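Local coordinates for protein eEF1A lysine and N-terminal methyltransferase (Homo sapiens, PDB 5WCJ) that methylates the elongation factor eEF1A using S-adenosyl-L-methionine, trimethylating its N-terminal glycine through the C-terminal domain and dimethylating a lysine through the N-terminal domain, at residues I27-L40 against L214-R226. Sequence-based numbering, arbitrary orientation. Where two conformers were deposited one is given.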
# COMPACT_ATOMS: atom_id res chain seq x y z
N ILE A 27 2.03 1.36 -6.86
CA ILE A 27 3.49 1.33 -6.71
C ILE A 27 4.09 2.70 -7.05
O ILE A 27 5.00 3.18 -6.38
CB ILE A 27 4.10 0.18 -7.57
CG1 ILE A 27 3.70 -1.19 -6.98
CG2 ILE A 27 5.61 0.28 -7.61
CD1 ILE A 27 3.71 -2.32 -7.99
N ALA A 28 3.53 3.38 -8.04
CA ALA A 28 3.97 4.73 -8.43
C ALA A 28 3.93 5.73 -7.28
O ALA A 28 4.73 6.67 -7.25
CB ALA A 28 3.17 5.24 -9.62
N GLY A 29 3.03 5.52 -6.31
CA GLY A 29 2.95 6.36 -5.14
C GLY A 29 4.16 6.42 -4.25
O GLY A 29 4.31 7.38 -3.47
N LEU A 30 5.01 5.40 -4.34
CA LEU A 30 6.29 5.43 -3.62
C LEU A 30 7.15 6.64 -4.02
O LEU A 30 7.98 7.12 -3.22
CB LEU A 30 7.06 4.13 -3.85
CG LEU A 30 6.42 2.82 -3.41
CD1 LEU A 30 7.29 1.63 -3.77
CD2 LEU A 30 6.16 2.85 -1.92
N ALA A 31 6.94 7.16 -5.23
CA ALA A 31 7.64 8.39 -5.65
C ALA A 31 7.37 9.62 -4.76
O ALA A 31 8.21 10.53 -4.70
CB ALA A 31 7.33 8.70 -7.10
N LEU A 32 6.26 9.65 -4.01
CA LEU A 32 6.00 10.74 -3.07
C LEU A 32 6.81 10.70 -1.77
O LEU A 32 6.67 11.61 -0.94
CB LEU A 32 4.50 10.83 -2.73
CG LEU A 32 3.57 10.96 -3.93
CD1 LEU A 32 2.12 10.92 -3.48
CD2 LEU A 32 3.85 12.26 -4.67
N LEU A 33 7.60 9.65 -1.55
CA LEU A 33 8.39 9.55 -0.32
C LEU A 33 9.70 10.37 -0.28
O LEU A 33 9.98 11.02 0.72
CB LEU A 33 8.75 8.10 -0.03
CG LEU A 33 7.63 7.19 0.43
CD1 LEU A 33 8.12 5.76 0.39
CD2 LEU A 33 7.19 7.56 1.85
N ARG A 34 10.50 10.30 -1.32
CA ARG A 34 11.91 10.76 -1.22
C ARG A 34 12.72 10.36 -2.45
O ARG A 34 12.24 9.58 -3.28
CB ARG A 34 12.61 10.19 0.03
N ASN A 35 13.95 10.88 -2.54
CA ASN A 35 14.86 10.55 -3.65
C ASN A 35 14.72 9.07 -4.07
O ASN A 35 15.01 8.18 -3.26
CB ASN A 35 16.31 10.85 -3.25
N PRO A 36 14.25 8.80 -5.30
CA PRO A 36 14.00 7.42 -5.76
C PRO A 36 15.27 6.58 -5.94
O PRO A 36 15.20 5.34 -5.96
CB PRO A 36 13.28 7.61 -7.10
CG PRO A 36 13.74 8.93 -7.58
CD PRO A 36 14.02 9.78 -6.38
N GLU A 37 16.41 7.25 -6.10
CA GLU A 37 17.72 6.62 -5.95
C GLU A 37 17.82 6.06 -4.54
O GLU A 37 18.07 4.86 -4.36
CB GLU A 37 18.85 7.63 -6.20
N LEU A 38 17.59 6.91 -3.55
CA LEU A 38 17.64 6.47 -2.16
C LEU A 38 16.62 5.39 -1.83
O LEU A 38 16.92 4.51 -1.04
CB LEU A 38 17.49 7.63 -1.17
CG LEU A 38 18.71 8.50 -0.85
CD1 LEU A 38 18.46 9.21 0.47
CD2 LEU A 38 20.02 7.72 -0.79
N LEU A 39 15.45 5.45 -2.45
CA LEU A 39 14.31 4.56 -2.17
C LEU A 39 14.64 3.06 -2.21
O LEU A 39 14.18 2.31 -1.37
CB LEU A 39 13.18 4.88 -3.14
CG LEU A 39 11.78 4.33 -2.93
CD1 LEU A 39 11.17 4.87 -1.65
CD2 LEU A 39 10.92 4.74 -4.13
N LEU A 40 15.42 2.63 -3.20
CA LEU A 40 15.90 1.26 -3.26
C LEU A 40 16.97 0.94 -2.19
O LEU A 40 17.11 -0.20 -1.78
CB LEU A 40 16.53 0.98 -4.62
CG LEU A 40 15.65 0.81 -5.85
CD1 LEU A 40 16.54 0.50 -7.04
CD2 LEU A 40 14.62 -0.29 -5.64
N LEU A 214 7.56 16.81 -8.94
CA LEU A 214 6.57 15.72 -9.10
C LEU A 214 6.87 14.87 -10.34
O LEU A 214 6.95 13.64 -10.26
CB LEU A 214 5.16 16.34 -9.19
CG LEU A 214 3.93 15.74 -8.52
CD1 LEU A 214 4.22 14.99 -7.22
CD2 LEU A 214 2.91 16.85 -8.30
N LEU A 215 7.08 15.54 -11.47
CA LEU A 215 7.43 14.87 -12.72
C LEU A 215 8.79 14.17 -12.65
O LEU A 215 8.94 13.05 -13.11
CB LEU A 215 7.42 15.89 -13.85
CG LEU A 215 7.49 15.36 -15.28
CD1 LEU A 215 6.14 14.86 -15.73
CD2 LEU A 215 8.02 16.44 -16.23
N GLU A 216 9.78 14.84 -12.07
CA GLU A 216 11.13 14.31 -12.00
C GLU A 216 11.17 13.01 -11.17
O GLU A 216 11.68 11.98 -11.65
CB GLU A 216 12.08 15.36 -11.41
N THR A 217 10.59 13.05 -9.96
CA THR A 217 10.58 11.89 -9.06
C THR A 217 9.86 10.68 -9.68
O THR A 217 10.34 9.56 -9.57
CB THR A 217 9.98 12.24 -7.67
OG1 THR A 217 8.63 12.72 -7.81
CG2 THR A 217 10.85 13.29 -6.94
N ALA A 218 8.74 10.92 -10.37
CA ALA A 218 8.04 9.81 -11.05
C ALA A 218 8.89 9.15 -12.13
O ALA A 218 8.94 7.94 -12.21
CB ALA A 218 6.72 10.26 -11.64
N GLN A 219 9.53 9.95 -12.97
CA GLN A 219 10.30 9.39 -14.08
C GLN A 219 11.52 8.60 -13.60
O GLN A 219 11.86 7.56 -14.16
CB GLN A 219 10.70 10.49 -15.06
CG GLN A 219 9.49 11.06 -15.79
CD GLN A 219 9.81 12.26 -16.66
OE1 GLN A 219 10.79 12.98 -16.44
NE2 GLN A 219 8.97 12.49 -17.66
N ALA A 220 12.17 9.10 -12.56
CA ALA A 220 13.28 8.41 -11.93
C ALA A 220 12.86 7.04 -11.37
O ALA A 220 13.57 6.05 -11.57
CB ALA A 220 13.86 9.28 -10.83
N LEU A 221 11.70 6.97 -10.71
CA LEU A 221 11.20 5.70 -10.18
C LEU A 221 10.97 4.68 -11.27
O LEU A 221 11.38 3.54 -11.14
CB LEU A 221 9.92 5.89 -9.36
CG LEU A 221 9.37 4.66 -8.62
CD1 LEU A 221 10.43 3.94 -7.79
CD2 LEU A 221 8.21 5.06 -7.74
N GLU A 222 10.33 5.09 -12.37
CA GLU A 222 9.99 4.15 -13.46
C GLU A 222 11.22 3.61 -14.18
O GLU A 222 11.18 2.49 -14.72
CB GLU A 222 9.04 4.80 -14.48
N ARG A 223 12.30 4.39 -14.21
CA ARG A 223 13.56 3.99 -14.85
C ARG A 223 14.19 2.80 -14.12
O ARG A 223 14.64 1.85 -14.75
CB ARG A 223 14.56 5.16 -14.86
N THR A 224 14.20 2.87 -12.79
CA THR A 224 14.73 1.80 -11.96
C THR A 224 13.87 0.52 -12.05
O THR A 224 14.39 -0.56 -12.27
CB THR A 224 14.88 2.25 -10.49
OG1 THR A 224 13.59 2.48 -9.92
CG2 THR A 224 15.72 3.52 -10.39
N LEU A 225 12.55 0.66 -11.94
CA LEU A 225 11.66 -0.51 -11.95
C LEU A 225 11.55 -1.26 -13.30
O LEU A 225 11.15 -2.43 -13.32
CB LEU A 225 10.26 -0.10 -11.48
CG LEU A 225 10.24 0.45 -10.05
CD1 LEU A 225 8.84 0.91 -9.69
CD2 LEU A 225 10.77 -0.58 -9.06
N ARG A 226 11.89 -0.58 -14.39
CA ARG A 226 11.98 -1.19 -15.72
C ARG A 226 13.32 -1.91 -15.92
O ARG A 226 13.38 -2.90 -16.67
CB ARG A 226 11.77 -0.13 -16.81
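Leu-221 of helix 211-226 reaches into the bend between the end of helix 21-28 and helix 36-41. CB and the two methyls make the contacts. CB lies against the Pro-36 ring, 4.4 Å from Pro-36 CB. CG stands anti to the backbone N (chi1 -173°), which carries the two methyls in between the two arms of the bend. CD1 takes one arm, where it meets Leu-39 CD2 at 3.8 Å. CD2 takes the other. It sits 3.5 Å from Ala-31 N and also packs on Ala-31 CB and Leu-30 CB. That N is already bonded to Ala-28 O, an i to i-3 bond at the start of the 3-10 segment 29-32, so the methyl rests on a satisfied backbone.

Ala-31 points at the helix and passes close to it, with CB 4.2 Å from Ala-218 CA. The small Ala-31 and Ala-218 probably help the backbones approach here. This is the C-terminal domain, which methylates the N-terminal glycine of eEF1A; it has the class I, Rossmann-like methyltransferase fold. The contact joins the N-terminal helices, which lead into strand 44-49, to helix 211-226, which follows strand 197-202. The side chain of Ile-27 is about 12 Å from the bound S-adenosyl-L-homocysteine.

The same proline ring puts Pro-36 CG near Ala-220 CB; the modelled 3.3 Å is doubtful, as the proline is poorly ordered. Leu-40 CD1 lies near Thr-224 CB. The Thr-224 hydroxyl turns back on its own helix: OG1 donates to Leu-221 O (2.7 Å), which also accepts from Leu-225 N. At one end of the contact, Ile-27 CG2 touches Leu-225 CD1 at 3.9 Å, beside Phe-59 and His-63 of helix 55-63. At the other, Leu-32 CD2 meets Leu-214 CD1, and both leucines pack on Tyr-187 of strand 185-190.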